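Local coordinates for putative uncharacterized protein (Pseudomonas phage 201phi2-1, PDB 3R4V) that is of unknown function but belongs to the phage tubulin-like family and binds guanosine-5'-diphosphate, at residues A[207-217]-A[264-274]. Numbering follows the deposited sequence.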
loop_
_atom_site.group_PDB
_atom_site.type_symbol
_atom_site.label_atom_id
_atom_site.label_comp_id
_atom_site.label_asym_id
_atom_site.label_seq_id
_atom_site.Cartn_x
_atom_site.Cartn_y
_atom_site.Cartn_z
ATOM N N GLN A 207 5.009 12.617 6.924
ATOM C CA GLN A 207 5.037 12.575 5.467
ATOM C C GLN A 207 4.965 11.112 5.065
ATOM O O GLN A 207 4.957 10.239 5.937
ATOM C CB GLN A 207 6.325 13.235 4.947
ATOM C CG GLN A 207 7.613 12.630 5.512
ATOM C CD GLN A 207 8.918 13.361 5.117
ATOM O OE1 GLN A 207 10.003 12.888 5.436
ATOM N NE2 GLN A 207 8.809 14.509 4.438
ATOM N N VAL A 208 4.912 10.837 3.763
ATOM C CA VAL A 208 4.975 9.452 3.303
ATOM C C VAL A 208 6.363 8.892 3.613
ATOM O O VAL A 208 7.376 9.501 3.262
ATOM C CB VAL A 208 4.694 9.311 1.809
ATOM C CG1 VAL A 208 4.876 7.851 1.382
ATOM C CG2 VAL A 208 3.272 9.733 1.506
ATOM N N CYS A 209 6.383 7.746 4.298
ATOM C CA CYS A 209 7.601 7.055 4.661
ATOM C C CYS A 209 7.573 5.668 4.049
ATOM O O CYS A 209 6.502 5.147 3.767
ATOM C CB CYS A 209 7.657 6.876 6.175
ATOM S SG CYS A 209 7.772 8.421 7.068
ATOM N N GLU A 210 8.744 5.061 3.874
ATOM C CA GLU A 210 8.796 3.667 3.444
ATOM C C GLU A 210 9.052 2.729 4.607
ATOM O O GLU A 210 9.799 3.044 5.522
ATOM C CB GLU A 210 9.912 3.436 2.451
ATOM C CG GLU A 210 9.680 3.880 1.022
ATOM C CD GLU A 210 10.865 3.474 0.142
ATOM O OE1 GLU A 210 10.833 2.361 -0.428
ATOM O OE2 GLU A 210 11.853 4.240 0.045
ATOM N N LEU A 211 8.447 1.556 4.527
ATOM C CA LEU A 211 8.713 0.460 5.436
ATOM C C LEU A 211 9.611 -0.517 4.705
ATOM O O LEU A 211 9.299 -0.947 3.593
ATOM C CB LEU A 211 7.405 -0.236 5.783
ATOM C CG LEU A 211 7.500 -1.553 6.560
ATOM C CD1 LEU A 211 8.273 -1.358 7.866
ATOM C CD2 LEU A 211 6.154 -2.164 6.817
ATOM N N HIS A 212 10.717 -0.878 5.338
ATOM C CA HIS A 212 11.637 -1.867 4.769
ATOM C C HIS A 212 11.636 -3.049 5.702
ATOM O O HIS A 212 11.789 -2.881 6.910
ATOM C CB HIS A 212 13.054 -1.300 4.682
ATOM C CG HIS A 212 13.151 -0.048 3.873
ATOM N ND1 HIS A 212 13.504 -0.050 2.543
ATOM C CD2 HIS A 212 12.936 1.247 4.206
ATOM C CE1 HIS A 212 13.513 1.193 2.092
ATOM N NE2 HIS A 212 13.163 1.998 3.080
ATOM N N ILE A 213 11.458 -4.244 5.147
ATOM C CA ILE A 213 11.353 -5.442 5.972
ATOM C C ILE A 213 12.503 -6.371 5.608
ATOM O O ILE A 213 12.519 -6.954 4.523
ATOM C CB ILE A 213 9.988 -6.163 5.770
ATOM C CG1 ILE A 213 8.817 -5.223 6.111
ATOM C CG2 ILE A 213 9.936 -7.435 6.619
ATOM C CD1 ILE A 213 7.461 -5.739 5.640
ATOM N N GLU A 214 13.481 -6.492 6.505
ATOM C CA GLU A 214 14.724 -7.164 6.163
ATOM C C GLU A 214 14.962 -8.302 7.129
ATOM O O GLU A 214 14.516 -8.247 8.275
ATOM C CB GLU A 214 15.900 -6.184 6.255
ATOM C CG GLU A 214 15.682 -4.890 5.494
ATOM C CD GLU A 214 15.544 -5.102 4.013
ATOM O OE1 GLU A 214 15.997 -6.159 3.512
ATOM O OE2 GLU A 214 14.962 -4.218 3.346
ATOM N N THR A 215 15.673 -9.327 6.672
ATOM C CA THR A 215 15.936 -10.479 7.518
ATOM C C THR A 215 17.400 -10.639 7.906
ATOM O O THR A 215 17.790 -11.684 8.430
ATOM C CB THR A 215 15.451 -11.770 6.856
ATOM O OG1 THR A 215 16.061 -11.887 5.565
ATOM C CG2 THR A 215 13.949 -11.750 6.706
ATOM N N THR A 216 18.209 -9.611 7.654
ATOM C CA THR A 216 19.597 -9.593 8.132
ATOM C C THR A 216 19.939 -8.241 8.741
ATOM O O THR A 216 19.302 -7.229 8.441
ATOM C CB THR A 216 20.627 -9.824 7.015
ATOM O OG1 THR A 216 20.501 -8.782 6.038
ATOM C CG2 THR A 216 20.439 -11.192 6.355
ATOM N N ARG A 217 20.966 -8.223 9.578
ATOM C CA ARG A 217 21.441 -6.960 10.125
ATOM C C ARG A 217 21.983 -6.103 8.989
ATOM O O ARG A 217 21.714 -4.913 8.925
ATOM C CB ARG A 217 22.514 -7.194 11.185
ATOM C CG ARG A 217 23.211 -5.931 11.657
ATOM C CD ARG A 217 24.359 -6.254 12.607
ATOM N NE ARG A 217 25.236 -5.103 12.798
ATOM C CZ ARG A 217 26.274 -5.085 13.625
ATOM N NH1 ARG A 217 26.571 -6.158 14.344
ATOM N NH2 ARG A 217 27.016 -3.990 13.732
ATOM N N GLN A 264 15.632 -13.612 12.477
ATOM C CA GLN A 264 15.549 -12.205 12.850
ATOM C C GLN A 264 14.879 -11.430 11.732
ATOM O O GLN A 264 15.049 -11.756 10.551
ATOM C CB GLN A 264 16.924 -11.621 13.185
ATOM C CG GLN A 264 17.874 -11.512 12.014
ATOM C CD GLN A 264 19.270 -11.100 12.452
ATOM O OE1 GLN A 264 20.000 -11.887 13.065
ATOM N NE2 GLN A 264 19.644 -9.867 12.155
ATOM N N ILE A 265 14.083 -10.433 12.111
ATOM C CA ILE A 265 13.344 -9.616 11.149
ATOM C C ILE A 265 13.441 -8.176 11.630
ATOM O O ILE A 265 13.208 -7.912 12.808
ATOM C CB ILE A 265 11.845 -10.019 11.041
ATOM C CG1 ILE A 265 11.688 -11.539 10.932
ATOM C CG2 ILE A 265 11.169 -9.315 9.847
ATOM C CD1 ILE A 265 10.262 -12.028 11.069
ATOM N N HIS A 266 13.806 -7.263 10.731
ATOM C CA HIS A 266 13.934 -5.843 11.057
ATOM C C HIS A 266 12.966 -5.042 10.228
ATOM O O HIS A 266 12.929 -5.184 9.009
ATOM C CB HIS A 266 15.357 -5.361 10.778
ATOM C CG HIS A 266 16.409 -6.218 11.419
ATOM N ND1 HIS A 266 16.796 -6.066 12.733
ATOM C CD2 HIS A 266 17.129 -7.255 10.934
ATOM C CE1 HIS A 266 17.716 -6.966 13.027
ATOM N NE2 HIS A 266 17.933 -7.706 11.954
ATOM N N PHE A 267 12.195 -4.191 10.895
ATOM C CA PHE A 267 11.190 -3.371 10.229
ATOM C C PHE A 267 11.674 -1.938 10.347
ATOM O O PHE A 267 11.602 -1.341 11.428
ATOM C CB PHE A 267 9.851 -3.554 10.941
ATOM C CG PHE A 267 9.369 -4.989 10.979
ATOM C CD1 PHE A 267 9.836 -5.869 11.949
ATOM C CD2 PHE A 267 8.464 -5.455 10.049
ATOM C CE1 PHE A 267 9.391 -7.185 11.985
ATOM C CE2 PHE A 267 8.016 -6.770 10.076
ATOM C CZ PHE A 267 8.482 -7.638 11.040
ATOM N N VAL A 268 12.217 -1.408 9.264
ATOM C CA VAL A 268 12.885 -0.113 9.321
ATOM C C VAL A 268 12.101 0.907 8.526
ATOM O O VAL A 268 11.763 0.671 7.373
ATOM C CB VAL A 268 14.292 -0.201 8.748
ATOM C CG1 VAL A 268 15.070 1.092 9.057
ATOM C CG2 VAL A 268 15.016 -1.429 9.317
ATOM N N ILE A 269 11.783 2.029 9.160
ATOM C CA ILE A 269 11.041 3.096 8.494
ATOM C C ILE A 269 12.014 4.234 8.160
ATOM O O ILE A 269 12.750 4.685 9.025
ATOM C CB ILE A 269 9.894 3.622 9.402
ATOM C CG1 ILE A 269 8.908 2.497 9.731
ATOM C CG2 ILE A 269 9.174 4.828 8.756
ATOM C CD1 ILE A 269 7.822 2.870 10.714
ATOM N N ASN A 270 12.006 4.699 6.910
ATOM C CA ASN A 270 12.727 5.915 6.546
ATOM C C ASN A 270 11.848 6.709 5.599
ATOM O O ASN A 270 10.701 6.333 5.402
ATOM C CB ASN A 270 14.083 5.607 5.915
ATOM C CG ASN A 270 13.979 5.068 4.515
ATOM O OD1 ASN A 270 12.908 4.643 4.070
ATOM N ND2 ASN A 270 15.105 5.066 3.803
ATOM N N SER A 271 12.358 7.794 5.020
ATOM C CA SER A 271 11.530 8.535 4.053
ATOM C C SER A 271 12.341 9.143 2.920
ATOM O O SER A 271 11.760 9.641 1.956
ATOM C CB SER A 271 10.699 9.626 4.743
ATOM O OG SER A 271 11.547 10.679 5.208
ATOM N N VAL A 272 13.668 9.120 3.025
ATOM C CA VAL A 272 14.491 9.757 1.998
ATOM C C VAL A 272 14.341 9.071 0.630
ATOM O O VAL A 272 14.540 9.692 -0.398
ATOM C CB VAL A 272 15.975 9.886 2.413
ATOM C CG1 VAL A 272 16.655 8.528 2.446
ATOM C CG2 VAL A 272 16.708 10.812 1.460
ATOM N N GLY A 273 13.957 7.803 0.627
ATOM C CA GLY A 273 13.863 7.039 -0.609
ATOM C C GLY A 273 12.642 7.404 -1.445
ATOM O O GLY A 273 12.570 7.043 -2.620
ATOM N N VAL A 274 11.680 8.104 -0.847
ATOM C CA VAL A 274 10.452 8.481 -1.567
ATOM C C VAL A 274 10.760 9.407 -2.748
ATOM O O VAL A 274 10.100 9.344 -3.783
ATOM C CB VAL A 274 9.423 9.119 -0.623
ATOM C CG1 VAL A 274 8.193 9.642 -1.403
ATOM C CG2 VAL A 274 8.975 8.086 0.435
HETATM O O HOH W 1 12.089 6.180 1.816
HETATM O O HOH W 2 16.861 -14.137 9.477
#
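Gln207 OE1 accepts a hydrogen bond from Ser271 OG at 2.7 Å, the donor tilted out of the amide carbonyl plane. Val208 turns its CG1 to Val274 CG2, and both valines also rest on Met134 of helix 124-144. Cys209 lays CB against Ile269 CG2 at 3.6 Å. From Glu210 to Glu214 the strand runs antiparallel to 264-270, with hydrogen-bonded pairs Glu210-Asn270, His212-Val268 and Glu214-His266. Glu210, its CG anti to the carbonyl carbon (chi1 -78°) and the chain extended beyond it, carries OE2 to a water that also donates to Asn270 OD1. Leu211 sets CD1 4.1 Å from Phe267 CB, the two side chains lying alongside.

Both strands belong to the C-terminal domain of a phage tubulin-like protein: 208-214 lies beside strand 148-154 of the parallel part of the sheet, and 264-270 follows it and passes the sheet on to 228-233.

His212 gives its NE2 hydrogen to Asn270 OD1 at 2.8 Å; the oxygen lies in the ring plane, but the ring nitrogen stands above the amide, the two planes 78° apart. With the water, that makes two donors on OD1, while ND2 of the same amide bonds to Pro224 O. Ile213 splits its branches, CG1 to Phe267 CD2 at 4.0 Å and CG2 to Ile265 CG2 at 3.9 Å, on the face covered by helix 161-178. Past Glu214, Thr216 O approaches His266 CD2 to 3.3 Å. That imidazole is held at both nitrogens: NE2 accepts from Gln264 NE2 in the ring plane, and ND1 is hydrogen-bonded to Ser231 OG.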